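Local atomic coordinates of putative deoxyribonuclease yjjV (Escherichia coli, PDB entry 1ZZM), a protein that is of uncertain function but, as a two-metal hydrolase of the TatD family, probably cleaves ester bonds, perhaps those of DNA. Residues P67-L70 with E71-S74; Q112-L115 with L116-L120; L141-H144 with L145-D149; S162-Q165 with A166-V170. All coordinates share one frame; numbering follows the deposited sequence.

Contact 1. Residues P67-L70 with E71-S74; sequences PGML and EKHS
K72 N donates to M69 O (2.8 Å) and H73 N to L70 O (3.1 Å), two successive i to i+3 bonds that extend the 3-10 coil opened by L70 N on P67 O. Both donors lie well above the carbonyl planes. The H73 imidazole folds back over the turn, its CG anti to its own carbonyl carbon (chi1 -47°), and spreads one face across M69 O, which sits 3.2 Å from the ring plane over its centre. CB of M69 approaches the same ring at NE2, 3.7 Å away, while NE2 itself bonds to H66 O. This turn forms part of the loop between strand 59-63 and helix 75-87 in the TIM-barrel-like fold, and P67 to L70 line the pocket that holds the bound glycol; S74 then takes the N-cap position, its OG in a weak bond to V76 N. With an alanine at H73, H66 O would probably lose its imidazole partner and the M69 carbonyl its cover. M69 and K72 run alongside each other in the same direction, CB of M69 4.1 Å from CD of K72, whose amine goes on to a salt bridge with E42. A water donates to L70 O at 2.7 Å, giving that oxygen a second partner besides H73 N. L70 directs its side chain to Q112 and L115 of helix 109-125.

Contact 2. Residues Q112-L115 with L116-L120; sequences QQWL and LDEQL. With ZN (zinc ion), chain D.
W114 and E118, one helical turn apart, make the main side-chain contact: CG of E118 sits over the six-membered ring of W114, 3.5 Å from its centroid and 13° off the normal, a CH-pi contact. The indole reaches it because its CG stands opposite the backbone N (chi1 176°), while the glutamate bends at chi2, its carboxylate plane turned 22° against that of the ring. A second side-chain pairing, without an aromatic partner, is looser: L115 crosses the end of the Q119 side chain.

Backbone hydrogen bonds run in the regular i to i+4 series of an alpha helix, from L116 N to Q112 O (2.9 Å) through to Q119 N on L115 O (3.2 Å). Two waters add to it. One donates to Q113 O at 2.7 Å and weakly to OD1 of D117; the other donates to W114 O and to OE2 of E118, tying the carboxylate to the backbone one turn back.

Metal coordination is the third kind. OD2 of D117 binds a zinc ion at 1.9 Å, and H144 and H148 of the next helix complete the protein ligands, so that the metal bridges two neighbouring helices.

Helix 109-125 is the crossover of the beta-alpha-beta unit between strands 95-101 and 130-135. L116 packs on I98 and on L141 of helix 138-148, whereas W114 and L115 meet L78 of helix 75-87.

Contact 3. Residues L141-H144 with L145-D149; sequences LAMH and LKRHD. With ZN (zinc ion), chain D.
H144 and H148 stand side by side one turn apart, pointing the same way and gripping one zinc ion between their rims. CB of H144 lies against L145 N at 3.2 Å. From there CG goes anti to the carbonyl carbon (chi1 -71°), and this torsion together with chi2 (-71°) brings ND1 to the metal at 2.2 Å. The methyl CE of M143 lies 3.4 Å above the plane of this ring, toward its rim. At the tip of the imidazole, NE2 bonds to OE1 of Q113, so that metal and amide together fix its rotation. H148, whose N bonds to H144 O at 2.9 Å, reaches the zinc through NE2 at 2.0 Å. The ring planes are only 16° apart and meet rim to rim, ND1 of H144 3.8 Å from NE2 of H148, each near the other's ring plane.

Two histidines one turn apart on a helix are a familiar way to chelate zinc, here together with D117. The site is on the outer helical layer of the barrel, distinct from the metal site of E97, H133 and H157. Helix 138-148 itself links strands 130-135 and 154-156 as a beta-alpha-beta crossover.

Beside the pair, CG and SD of M143 lie over one face of the R147 guanidinium, SD 3.6 Å from NH1; the bend at chi3 turns CE over the H144 ring. On the inward side, CG of L141 meets CD1 of L145 at 3.9 Å, and both leucines pack on F169.

Contact 4. Residues S162-Q165 with A166-V170; sequences SLQQ and AERFV
A166 opens the second segment by donating its N to S162 O (3.1 Å), the first i to i+4 bond after the helix start; its methyl group turns to F159 and to V193 of helix 190-196. At E167 the backbone N bonds to L163 O at 2.9 Å, almost straight (173°). The extended glutamate chain crosses the L163 side chain at a slant, with CD 3.8 Å from CG of L163. A glycine in place of E167 lacks the CG and carboxylate that lie against L163 and would probably leave one side of its branch less covered.

Just upstream, S162 and Q165 form a capping box: OG of S162 accepts from Q165 N at 3.1 Å, and OE1 of Q165 accepts from S162 N at 3.0 Å. These bonds tie the N-cap residue to the first turn of helix 163-171, the crossover between strands 154-156 and 175-178, and satisfy Q165 N. NE2 of Q165 reaches D139, and so joins the cap to the start of helix 138-148.

R168 continues the series, its N bonded to Q164 O. Its side chain stretches out alongside that of Q164, the amide and guanidinium planes 43° apart, and a water accepts from NH1 at 2.8 Å while lying near OE1 of Q164. F169 N bonds to Q165 O, and CD2 of F169 comes within 3.3 Å of O of Q165; the ring packs on L141, A142 and L145. V170 N then bonds to A166 O, and its side chain lies on I176 of strand 175-178.

In the fold
Contacts 2 and 3 share the outer zinc ion, their centres about 11 Å apart. Contact 1 packs against contact 2, CD2 of H73 being 3.4 Å from CD2 of L115. Contact 4 meets contact 3, with CB of A142 3.3 Å from NE of R168, but its nearest atoms stay about 9 Å from contact 2. The side chains of M69 of contact 1 and Q112 of contact 2 each come within about 3 Å of the bound polyethylene glycol, probably from the crystallisation liquor, though it may mark the pocket, while the M69 side chain is about 8 Å from a zinc ion. L141 lies about 7 Å, side chain to side chain, from the metal ligand H133.

Contact 1. Residues P67-L70 with E71-S74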
loop_
_atom_site.group_PDB
_atom_site.type_symbol
_atom_site.label_atom_id
_atom_site.label_comp_id
_atom_site.label_asym_id
_atom_site.label_seq_id
_atom_site.Cartn_x
_atom_site.Cartn_y
_atom_site.Cartn_z
ATOM N N PRO A 67 0.701 -3.392 -11.898
ATOM C CA PRO A 67 1.158 -2.986 -13.234
ATOM C C PRO A 67 2.538 -3.535 -13.585
ATOM O O PRO A 67 2.852 -3.733 -14.766
ATOM C CB PRO A 67 1.118 -1.450 -13.175
ATOM C CG PRO A 67 1.331 -1.136 -11.700
ATOM C CD PRO A 67 0.507 -2.222 -11.014
ATOM N N GLY A 68 3.325 -3.809 -12.551
ATOM C CA GLY A 68 4.675 -4.335 -12.766
ATOM C C GLY A 68 4.659 -5.751 -13.307
ATOM O O GLY A 68 5.648 -6.225 -13.848
ATOM N N MET A 69 3.533 -6.431 -13.166
ATOM C CA MET A 69 3.369 -7.796 -13.662
ATOM C C MET A 69 2.389 -7.826 -14.849
ATOM O O MET A 69 1.747 -8.851 -15.116
ATOM C CB MET A 69 2.822 -8.696 -12.542
ATOM C CG MET A 69 3.846 -9.049 -11.462
ATOM S SD MET A 69 4.383 -7.683 -10.414
ATOM C CE MET A 69 5.400 -8.618 -9.158
ATOM N N LEU A 70 2.299 -6.717 -15.570
ATOM C CA LEU A 70 1.348 -6.617 -16.680
ATOM C C LEU A 70 1.362 -7.792 -17.645
ATOM O O LEU A 70 0.309 -8.242 -18.104
ATOM C CB LEU A 70 1.562 -5.309 -17.467
ATOM C CG LEU A 70 0.494 -5.084 -18.550
ATOM C CD1 LEU A 70 -0.858 -4.965 -17.885
ATOM C CD2 LEU A 70 0.787 -3.836 -19.367
ATOM N N GLU A 71 2.554 -8.306 -17.936
ATOM C CA GLU A 71 2.675 -9.399 -18.883
ATOM C C GLU A 71 1.969 -10.672 -18.460
ATOM O O GLU A 71 1.655 -11.505 -19.304
ATOM C CB GLU A 71 4.155 -9.705 -19.154
ATOM C CG GLU A 71 4.910 -8.559 -19.823
ATOM C CD GLU A 71 6.338 -8.963 -20.230
ATOM O OE1 GLU A 71 7.035 -9.635 -19.423
ATOM O OE2 GLU A 71 6.767 -8.604 -21.354
ATOM N N LYS A 72 1.696 -10.808 -17.163
ATOM C CA LYS A 72 1.046 -11.988 -16.632
ATOM C C LYS A 72 -0.477 -11.875 -16.541
ATOM O O LYS A 72 -1.157 -12.870 -16.354
ATOM C CB LYS A 72 1.610 -12.292 -15.236
ATOM C CG LYS A 72 3.106 -12.597 -15.205
ATOM C CD LYS A 72 3.638 -12.504 -13.776
ATOM C CE LYS A 72 4.797 -13.490 -13.511
ATOM N NZ LYS A 72 5.315 -13.377 -12.106
ATOM N N HIS A 73 -1.020 -10.677 -16.704
ATOM C CA HIS A 73 -2.460 -10.483 -16.560
ATOM C C HIS A 73 -3.275 -10.697 -17.820
ATOM O O HIS A 73 -3.050 -10.044 -18.853
ATOM C CB HIS A 73 -2.740 -9.080 -16.004
ATOM C CG HIS A 73 -1.886 -8.725 -14.826
ATOM N ND1 HIS A 73 -1.565 -9.636 -13.843
ATOM C CD2 HIS A 73 -1.324 -7.549 -14.451
ATOM C CE1 HIS A 73 -0.842 -9.038 -12.908
ATOM N NE2 HIS A 73 -0.682 -7.769 -13.250
ATOM N N SER A 74 -4.237 -11.606 -17.714
ATOM C CA SER A 74 -5.123 -11.960 -18.833
ATOM C C SER A 74 -6.565 -11.757 -18.406
ATOM O O SER A 74 -6.822 -11.403 -17.258
ATOM C CB SER A 74 -4.928 -13.428 -19.224
ATOM O OG SER A 74 -5.198 -14.298 -18.127
HETATM O O HOH W 1 5.298 -7.198 -17.128
HETATM O O HOH W 2 -0.963 -7.855 -20.504
#

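Contact 2. Residues Q112-L115 with L116-L120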
loop_
_atom_site.group_PDB
_atom_site.type_symbol
_atom_site.label_atom_id
_atom_site.label_comp_id
_atom_site.label_asym_id
_atom_site.label_seq_id
_atom_site.Cartn_x
_atom_site.Cartn_y
_atom_site.Cartn_z
ATOM N N GLN A 112 -2.117 -0.626 -19.417
ATOM C CA GLN A 112 -2.096 -0.472 -17.948
ATOM C C GLN A 112 -3.342 0.264 -17.490
ATOM O O GLN A 112 -3.945 -0.072 -16.451
ATOM C CB GLN A 112 -0.905 0.366 -17.472
ATOM C CG GLN A 112 0.445 -0.336 -17.525
ATOM C CD GLN A 112 1.497 0.448 -16.761
ATOM O OE1 GLN A 112 1.210 1.013 -15.704
ATOM N NE2 GLN A 112 2.729 0.470 -17.283
ATOM N N GLN A 113 -3.699 1.318 -18.225
ATOM C CA GLN A 113 -4.881 2.094 -17.828
ATOM C C GLN A 113 -6.177 1.332 -17.994
ATOM O O GLN A 113 -7.102 1.482 -17.181
ATOM C CB GLN A 113 -4.942 3.395 -18.602
ATOM C CG GLN A 113 -3.773 4.285 -18.204
ATOM C CD GLN A 113 -3.658 5.504 -19.060
ATOM O OE1 GLN A 113 -4.321 6.510 -18.813
ATOM N NE2 GLN A 113 -2.829 5.420 -20.096
ATOM N N TRP A 114 -6.275 0.527 -19.043
ATOM C CA TRP A 114 -7.529 -0.237 -19.210
ATOM C C TRP A 114 -7.641 -1.209 -18.037
ATOM O O TRP A 114 -8.724 -1.393 -17.437
ATOM C CB TRP A 114 -7.495 -1.038 -20.526
ATOM C CG TRP A 114 -8.691 -1.893 -20.702
ATOM C CD1 TRP A 114 -9.915 -1.494 -21.169
ATOM C CD2 TRP A 114 -8.805 -3.280 -20.394
ATOM N NE1 TRP A 114 -10.789 -2.559 -21.175
ATOM C CE2 TRP A 114 -10.134 -3.668 -20.700
ATOM C CE3 TRP A 114 -7.919 -4.240 -19.893
ATOM C CZ2 TRP A 114 -10.597 -4.978 -20.518
ATOM C CZ3 TRP A 114 -8.379 -5.539 -19.714
ATOM C CH2 TRP A 114 -9.710 -5.895 -20.027
ATOM N N LEU A 115 -6.520 -1.842 -17.707
ATOM C CA LEU A 115 -6.517 -2.827 -16.628
ATOM C C LEU A 115 -6.834 -2.178 -15.289
ATOM O O LEU A 115 -7.566 -2.746 -14.466
ATOM C CB LEU A 115 -5.165 -3.556 -16.562
ATOM C CG LEU A 115 -5.066 -4.610 -15.452
ATOM C CD1 LEU A 115 -6.197 -5.605 -15.610
ATOM C CD2 LEU A 115 -3.712 -5.351 -15.553
ATOM N N LEU A 116 -6.270 -1.008 -15.043
ATOM C CA LEU A 116 -6.593 -0.293 -13.806
ATOM C C LEU A 116 -8.099 -0.002 -13.739
ATOM O O LEU A 116 -8.737 -0.216 -12.717
ATOM C CB LEU A 116 -5.848 1.046 -13.754
ATOM C CG LEU A 116 -6.241 2.014 -12.641
ATOM C CD1 LEU A 116 -5.828 1.422 -11.259
ATOM C CD2 LEU A 116 -5.593 3.367 -12.889
ATOM N N ASP A 117 -8.681 0.491 -14.825
ATOM C CA ASP A 117 -10.107 0.804 -14.758
ATOM C C ASP A 117 -10.981 -0.435 -14.558
ATOM O O ASP A 117 -12.021 -0.343 -13.919
ATOM C CB ASP A 117 -10.550 1.620 -15.979
ATOM C CG ASP A 117 -10.175 3.084 -15.869
ATOM O OD1 ASP A 117 -9.746 3.536 -14.781
ATOM O OD2 ASP A 117 -10.304 3.825 -16.868
ATOM N N GLU A 118 -10.581 -1.589 -15.110
ATOM C CA GLU A 118 -11.345 -2.810 -14.906
ATOM C C GLU A 118 -11.368 -3.145 -13.414
ATOM O O GLU A 118 -12.370 -3.620 -12.880
ATOM C CB GLU A 118 -10.723 -3.992 -15.668
ATOM C CG GLU A 118 -10.985 -3.982 -17.184
ATOM C CD GLU A 118 -12.473 -3.886 -17.523
ATOM O OE1 GLU A 118 -13.268 -4.745 -17.065
ATOM O OE2 GLU A 118 -12.845 -2.938 -18.232
ATOM N N GLN A 119 -10.251 -2.898 -12.737
ATOM C CA GLN A 119 -10.183 -3.214 -11.316
ATOM C C GLN A 119 -10.866 -2.159 -10.479
ATOM O O GLN A 119 -11.411 -2.469 -9.423
ATOM C CB GLN A 119 -8.730 -3.401 -10.924
ATOM C CG GLN A 119 -8.176 -4.614 -11.628
ATOM C CD GLN A 119 -6.737 -4.865 -11.309
ATOM O OE1 GLN A 119 -5.832 -4.253 -11.902
ATOM N NE2 GLN A 119 -6.507 -5.724 -10.366
ATOM N N LEU A 120 -10.856 -0.918 -10.956
ATOM C CA LEU A 120 -11.544 0.139 -10.228
ATOM C C LEU A 120 -13.040 -0.189 -10.278
ATOM O O LEU A 120 -13.765 0.058 -9.318
ATOM C CB LEU A 120 -11.240 1.518 -10.846
ATOM C CG LEU A 120 -9.812 2.051 -10.571
ATOM C CD1 LEU A 120 -9.664 3.438 -11.159
ATOM C CD2 LEU A 120 -9.515 2.105 -9.056
HETATM ZN ZN ZN D . -10.308 5.625 -16.245
HETATM O O HOH W 3 -6.838 3.762 -15.684
HETATM O O HOH W 4 -11.395 -0.657 -18.469
#

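Contact 3. Residues L141-H144 with L145-D149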
loop_
_atom_site.group_PDB
_atom_site.type_symbol
_atom_site.label_atom_id
_atom_site.label_comp_id
_atom_site.label_asym_id
_atom_site.label_seq_id
_atom_site.Cartn_x
_atom_site.Cartn_y
_atom_site.Cartn_z
ATOM N N LEU A 141 -3.002 9.009 -12.922
ATOM C CA LEU A 141 -3.744 8.213 -11.947
ATOM C C LEU A 141 -4.828 9.087 -11.336
ATOM O O LEU A 141 -5.967 8.665 -11.220
ATOM C CB LEU A 141 -2.809 7.675 -10.852
ATOM C CG LEU A 141 -3.562 6.932 -9.737
ATOM C CD1 LEU A 141 -4.315 5.747 -10.349
ATOM C CD2 LEU A 141 -2.585 6.452 -8.664
ATOM N N ALA A 142 -4.475 10.316 -10.971
ATOM C CA ALA A 142 -5.470 11.234 -10.397
ATOM C C ALA A 142 -6.631 11.495 -11.377
ATOM O O ALA A 142 -7.794 11.633 -10.964
ATOM C CB ALA A 142 -4.816 12.564 -10.016
ATOM N N MET A 143 -6.316 11.590 -12.665
ATOM C CA MET A 143 -7.349 11.825 -13.661
ATOM C C MET A 143 -8.392 10.689 -13.634
ATOM O O MET A 143 -9.596 10.952 -13.653
ATOM C CB MET A 143 -6.719 11.928 -15.054
ATOM C CG MET A 143 -7.718 12.110 -16.182
ATOM S SD MET A 143 -6.912 11.693 -17.793
ATOM C CE MET A 143 -6.718 9.863 -17.594
ATOM N N HIS A 144 -7.922 9.439 -13.567
ATOM C CA HIS A 144 -8.812 8.269 -13.508
ATOM C C HIS A 144 -9.565 8.241 -12.166
ATOM O O HIS A 144 -10.766 7.995 -12.144
ATOM C CB HIS A 144 -8.021 6.936 -13.669
ATOM C CG HIS A 144 -7.483 6.700 -15.061
ATOM N ND1 HIS A 144 -8.291 6.394 -16.133
ATOM C CD2 HIS A 144 -6.227 6.796 -15.561
ATOM C CE1 HIS A 144 -7.562 6.320 -17.235
ATOM N NE2 HIS A 144 -6.304 6.564 -16.915
ATOM N N LEU A 145 -8.875 8.490 -11.046
ATOM C CA LEU A 145 -9.594 8.458 -9.755
ATOM C C LEU A 145 -10.719 9.491 -9.723
ATOM O O LEU A 145 -11.825 9.221 -9.218
ATOM C CB LEU A 145 -8.649 8.707 -8.584
ATOM C CG LEU A 145 -7.468 7.708 -8.532
ATOM C CD1 LEU A 145 -6.513 8.098 -7.393
ATOM C CD2 LEU A 145 -7.970 6.292 -8.344
ATOM N N LYS A 146 -10.428 10.693 -10.208
ATOM C CA LYS A 146 -11.462 11.708 -10.221
ATOM C C LYS A 146 -12.663 11.225 -11.053
ATOM O O LYS A 146 -13.800 11.301 -10.610
ATOM C CB LYS A 146 -10.920 13.018 -10.779
ATOM C CG LYS A 146 -11.966 14.166 -10.725
ATOM C CD LYS A 146 -11.532 15.322 -11.605
ATOM C CE LYS A 146 -12.537 16.485 -11.593
ATOM N NZ LYS A 146 -12.409 17.292 -10.342
ATOM N N ARG A 147 -12.407 10.694 -12.240
ATOM C CA ARG A 147 -13.485 10.224 -13.098
ATOM C C ARG A 147 -14.330 9.089 -12.569
ATOM O O ARG A 147 -15.560 9.117 -12.677
ATOM C CB ARG A 147 -12.916 9.778 -14.451
ATOM C CG ARG A 147 -12.420 10.940 -15.251
ATOM C CD ARG A 147 -11.974 10.537 -16.612
ATOM N NE ARG A 147 -11.682 11.740 -17.390
ATOM C CZ ARG A 147 -10.852 11.762 -18.419
ATOM N NH1 ARG A 147 -10.238 10.650 -18.784
ATOM N NH2 ARG A 147 -10.628 12.900 -19.069
ATOM N N HIS A 148 -13.684 8.092 -11.976
ATOM C CA HIS A 148 -14.429 6.932 -11.540
ATOM C C HIS A 148 -15.068 6.999 -10.171
ATOM O O HIS A 148 -15.901 6.173 -9.851
ATOM C CB HIS A 148 -13.561 5.707 -11.791
ATOM C CG HIS A 148 -13.068 5.662 -13.204
ATOM N ND1 HIS A 148 -13.929 5.730 -14.284
ATOM C CD2 HIS A 148 -11.816 5.684 -13.720
ATOM C CE1 HIS A 148 -13.228 5.799 -15.400
ATOM N NE2 HIS A 148 -11.943 5.778 -15.085
ATOM N N ASP A 149 -14.669 7.998 -9.387
ATOM C CA ASP A 149 -15.295 8.292 -8.101
ATOM C C ASP A 149 -15.662 7.073 -7.258
ATOM O O ASP A 149 -16.835 6.711 -7.115
ATOM C CB ASP A 149 -16.532 9.147 -8.420
ATOM C CG ASP A 149 -17.265 9.614 -7.190
ATOM O OD1 ASP A 149 -16.637 9.856 -6.127
ATOM O OD2 ASP A 149 -18.494 9.752 -7.310
HETATM ZN ZN ZN D . -10.308 5.625 -16.245
#

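Contact 4. Residues S162-Q165 with A166-V170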
loop_
_atom_site.group_PDB
_atom_site.type_symbol
_atom_site.label_atom_id
_atom_site.label_comp_id
_atom_site.label_asym_id
_atom_site.label_seq_id
_atom_site.Cartn_x
_atom_site.Cartn_y
_atom_site.Cartn_z
ATOM N N SER A 162 5.435 15.549 -5.858
ATOM C CA SER A 162 5.223 16.938 -5.473
ATOM C C SER A 162 4.068 17.172 -4.506
ATOM O O SER A 162 3.170 16.344 -4.334
ATOM C CB SER A 162 4.974 17.786 -6.728
ATOM O OG SER A 162 3.677 17.532 -7.262
ATOM N N LEU A 163 4.097 18.328 -3.878
ATOM C CA LEU A 163 3.032 18.677 -2.957
ATOM C C LEU A 163 1.717 18.749 -3.729
ATOM O O LEU A 163 0.678 18.285 -3.247
ATOM C CB LEU A 163 3.334 20.026 -2.317
ATOM C CG LEU A 163 2.318 20.499 -1.291
ATOM C CD1 LEU A 163 2.184 19.466 -0.246
ATOM C CD2 LEU A 163 2.771 21.809 -0.675
ATOM N N GLN A 164 1.734 19.357 -4.918
ATOM C CA GLN A 164 0.470 19.429 -5.680
ATOM C C GLN A 164 -0.086 18.041 -5.992
ATOM O O GLN A 164 -1.298 17.814 -5.927
ATOM C CB GLN A 164 0.635 20.251 -6.977
ATOM C CG GLN A 164 -0.593 20.189 -7.911
ATOM C CD GLN A 164 -0.543 18.988 -8.849
ATOM O OE1 GLN A 164 -1.573 18.393 -9.182
ATOM N NE2 GLN A 164 0.647 18.639 -9.286
ATOM N N GLN A 165 0.787 17.092 -6.306
ATOM C CA GLN A 165 0.290 15.757 -6.623
ATOM C C GLN A 165 -0.322 15.095 -5.405
ATOM O O GLN A 165 -1.377 14.468 -5.514
ATOM C CB GLN A 165 1.410 14.894 -7.202
ATOM C CG GLN A 165 1.811 15.380 -8.586
ATOM C CD GLN A 165 3.062 14.720 -9.092
ATOM O OE1 GLN A 165 4.013 14.439 -8.311
ATOM N NE2 GLN A 165 3.104 14.484 -10.418
ATOM N N ALA A 166 0.324 15.244 -4.247
ATOM C CA ALA A 166 -0.207 14.672 -3.006
ATOM C C ALA A 166 -1.526 15.310 -2.632
ATOM O O ALA A 166 -2.499 14.610 -2.338
ATOM C CB ALA A 166 0.790 14.844 -1.865
ATOM N N GLU A 167 -1.572 16.643 -2.642
ATOM C CA GLU A 167 -2.799 17.352 -2.281
ATOM C C GLU A 167 -3.949 16.989 -3.210
ATOM O O GLU A 167 -5.079 16.856 -2.763
ATOM C CB GLU A 167 -2.580 18.868 -2.281
ATOM C CG GLU A 167 -1.519 19.322 -1.284
ATOM C CD GLU A 167 -1.419 20.843 -1.197
ATOM O OE1 GLU A 167 -1.562 21.510 -2.244
ATOM O OE2 GLU A 167 -1.186 21.359 -0.084
ATOM N N ARG A 168 -3.665 16.795 -4.497
ATOM C CA ARG A 168 -4.735 16.405 -5.418
ATOM C C ARG A 168 -5.314 15.049 -5.023
ATOM O O ARG A 168 -6.511 14.838 -5.110
ATOM C CB ARG A 168 -4.234 16.339 -6.856
ATOM C CG ARG A 168 -5.336 16.039 -7.882
ATOM C CD ARG A 168 -4.705 16.057 -9.267
ATOM N NE ARG A 168 -5.623 15.782 -10.363
ATOM C CZ ARG A 168 -5.233 15.655 -11.628
ATOM N NH1 ARG A 168 -3.951 15.788 -11.945
ATOM N NH2 ARG A 168 -6.116 15.369 -12.576
ATOM N N PHE A 169 -4.461 14.120 -4.598
ATOM C CA PHE A 169 -4.969 12.808 -4.182
ATOM C C PHE A 169 -5.801 12.968 -2.898
ATOM O O PHE A 169 -6.874 12.383 -2.754
ATOM C CB PHE A 169 -3.807 11.855 -3.890
ATOM C CG PHE A 169 -3.142 11.287 -5.125
ATOM C CD1 PHE A 169 -3.906 10.796 -6.193
ATOM C CD2 PHE A 169 -1.747 11.217 -5.211
ATOM C CE1 PHE A 169 -3.291 10.251 -7.304
ATOM C CE2 PHE A 169 -1.126 10.667 -6.332
ATOM C CZ PHE A 169 -1.897 10.180 -7.382
ATOM N N VAL A 170 -5.298 13.770 -1.971
ATOM C CA VAL A 170 -5.986 13.980 -0.695
ATOM C C VAL A 170 -7.352 14.643 -0.939
ATOM O O VAL A 170 -8.356 14.287 -0.297
ATOM C CB VAL A 170 -5.113 14.868 0.239
ATOM C CG1 VAL A 170 -5.871 15.242 1.516
ATOM C CG2 VAL A 170 -3.851 14.100 0.619
HETATM O O HOH W 5 -1.699 15.490 -10.278
#